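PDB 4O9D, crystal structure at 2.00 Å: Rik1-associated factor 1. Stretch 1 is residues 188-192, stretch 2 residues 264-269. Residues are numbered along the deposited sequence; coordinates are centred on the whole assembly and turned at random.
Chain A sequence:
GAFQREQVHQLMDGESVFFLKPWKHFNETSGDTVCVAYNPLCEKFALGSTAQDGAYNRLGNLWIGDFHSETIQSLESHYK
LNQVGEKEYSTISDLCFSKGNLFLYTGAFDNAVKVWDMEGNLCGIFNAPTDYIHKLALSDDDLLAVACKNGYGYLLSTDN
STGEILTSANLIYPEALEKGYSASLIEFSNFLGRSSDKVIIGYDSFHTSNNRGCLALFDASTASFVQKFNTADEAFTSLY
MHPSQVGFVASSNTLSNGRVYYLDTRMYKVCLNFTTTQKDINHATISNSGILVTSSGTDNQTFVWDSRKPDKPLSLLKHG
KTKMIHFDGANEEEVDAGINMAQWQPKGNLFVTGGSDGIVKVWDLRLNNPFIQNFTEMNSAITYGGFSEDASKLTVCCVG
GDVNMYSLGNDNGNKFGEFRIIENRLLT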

# COMPACT_ATOMS: atom_id res chain seq x y z
N PHE A 188 1.96 -2.38 11.97
CA PHE A 188 2.52 -2.90 13.20
C PHE A 188 3.95 -2.45 13.42
O PHE A 188 4.67 -2.18 12.45
CB PHE A 188 2.49 -4.42 13.18
CG PHE A 188 1.13 -5.02 13.42
CD1 PHE A 188 0.63 -5.14 14.71
CD2 PHE A 188 0.35 -5.46 12.36
CE1 PHE A 188 -0.66 -5.72 14.95
CE2 PHE A 188 -0.92 -6.03 12.59
CZ PHE A 188 -1.41 -6.15 13.89
N SER A 189 4.40 -2.42 14.67
CA SER A 189 5.77 -2.05 14.98
C SER A 189 6.28 -2.81 16.20
O SER A 189 5.59 -2.86 17.23
CB SER A 189 5.83 -0.53 15.21
OG SER A 189 7.14 -0.10 15.55
N ASN A 190 7.48 -3.39 16.11
CA ASN A 190 8.09 -4.08 17.26
C ASN A 190 9.63 -4.07 17.28
O ASN A 190 10.26 -4.86 17.99
CB ASN A 190 7.59 -5.53 17.43
CG ASN A 190 7.98 -6.45 16.27
OD1 ASN A 190 8.92 -6.17 15.50
ND2 ASN A 190 7.26 -7.56 16.15
N PHE A 191 10.24 -3.17 16.52
CA PHE A 191 11.68 -2.96 16.62
C PHE A 191 12.41 -4.28 16.36
O PHE A 191 13.24 -4.74 17.15
CB PHE A 191 12.02 -2.36 18.00
CG PHE A 191 13.46 -1.94 18.17
CD1 PHE A 191 14.15 -1.33 17.14
CD2 PHE A 191 14.12 -2.15 19.38
CE1 PHE A 191 15.50 -0.94 17.30
CE2 PHE A 191 15.46 -1.76 19.56
CZ PHE A 191 16.14 -1.15 18.52
N LEU A 192 12.05 -4.88 15.22
CA LEU A 192 12.59 -6.15 14.74
C LEU A 192 12.49 -7.24 15.79
O LEU A 192 13.45 -7.98 16.01
CB LEU A 192 14.05 -6.00 14.26
CG LEU A 192 14.53 -7.03 13.23
CD1 LEU A 192 13.67 -6.97 11.96
CD2 LEU A 192 16.01 -6.82 12.84
N ASP A 264 11.14 7.43 15.64
CA ASP A 264 12.01 6.39 16.16
C ASP A 264 11.19 5.33 16.87
O ASP A 264 10.28 5.65 17.63
CB ASP A 264 13.02 7.01 17.13
CG ASP A 264 13.96 5.99 17.74
OD1 ASP A 264 14.99 5.70 17.10
OD2 ASP A 264 13.67 5.49 18.85
N THR A 265 11.53 4.06 16.64
CA THR A 265 10.80 2.93 17.19
C THR A 265 11.17 2.53 18.65
O THR A 265 10.57 1.63 19.22
CB THR A 265 10.94 1.73 16.23
OG1 THR A 265 10.04 1.91 15.12
CG2 THR A 265 10.59 0.45 16.89
N ARG A 266 12.15 3.18 19.26
CA ARG A 266 12.47 2.89 20.67
C ARG A 266 11.68 3.85 21.54
O ARG A 266 10.91 3.44 22.43
CB ARG A 266 13.98 3.03 20.94
CG ARG A 266 14.83 1.98 20.26
CD ARG A 266 16.29 2.42 20.18
NE ARG A 266 16.42 3.56 19.28
CZ ARG A 266 17.41 4.46 19.32
NH1 ARG A 266 18.38 4.36 20.22
NH2 ARG A 266 17.43 5.45 18.43
N MET A 267 11.86 5.14 21.26
CA MET A 267 11.18 6.20 21.97
C MET A 267 9.72 6.36 21.51
O MET A 267 8.91 6.92 22.22
CB MET A 267 11.93 7.52 21.75
CG MET A 267 13.44 7.44 22.00
SD MET A 267 13.83 6.83 23.66
CE MET A 267 13.65 8.33 24.62
N TYR A 268 9.39 5.85 20.32
CA TYR A 268 8.16 6.25 19.63
C TYR A 268 7.97 7.74 19.79
O TYR A 268 7.01 8.21 20.41
CB TYR A 268 6.93 5.49 20.14
CG TYR A 268 6.92 4.08 19.64
CD1 TYR A 268 6.62 3.80 18.32
CD2 TYR A 268 7.25 3.02 20.48
CE1 TYR A 268 6.63 2.50 17.84
CE2 TYR A 268 7.27 1.73 20.01
CZ TYR A 268 6.96 1.47 18.70
OH TYR A 268 6.98 0.18 18.24
N LYS A 269 8.90 8.49 19.22
CA LYS A 269 8.89 9.93 19.28
C LYS A 269 9.20 10.48 17.89
O LYS A 269 9.92 9.83 17.11
CB LYS A 269 9.96 10.37 20.28
CG LYS A 269 10.26 11.86 20.31
CD LYS A 269 10.69 12.27 21.71
CE LYS A 269 11.78 13.35 21.70
NZ LYS A 269 12.82 13.09 22.74
O HOH W 1 9.32 -1.25 14.33

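The clear direct hydrogen bond between these two stretches runs between two hydroxyls: Ser189 OG and Tyr268 OH lie 2.7 Å apart, and either could be the donor. No hydrogen bond between backbone and backbone crosses the contact, which buries only 241 Å² counted over both sides. Ser189, the last residue of its strand, points its CA-to-CB bond toward the other stretch with chi1 at t. Tyr268 starts sideways, but its long ring brings the hydroxyl within reach, so that Ser189 OG sits at the ring edge, near its plane. A short side chain suits the buried strand end, and a long one bridges the gap from the loop.

Water 1 extends this polar site. It is hydrogen-bonded to Ser189 OG at 2.8 Å, accepts from Phe191 N at 3.1 Å, and makes a weak bond of 3.3 Å to Thr265 OG1. The water thus ties a backbone amide of the first stretch to hydroxyls from both.

Beside it lies the apolar half. Thr265 CG2 packs 3.3 Å from Phe191 CB and also lies against water 1, to which OG1 is weakly bonded. Phe191, in a turn with positive phi and psi, points its CA-to-CB bond toward the other stretch, with chi1 at t, and Arg266 CG covers one face of the ring, 4.0 Å from the centroid and 20° off the normal, a CH-pi contact made by the aliphatic part of the arginine.

The charged end of Arg266 is occupied within its own stretch, where NH2 forms a salt bridge with Asp264 OD1 at 2.8 Å. Asp264 OD2 accepts from Arg266 N at 2.8 Å and from Met267 N at 3.0 Å, bracing the turn that carries Thr265 and Arg266. Asp264 makes no contact with the first stretch, yet it binds Arg266, whose CG lies on the Phe191 ring.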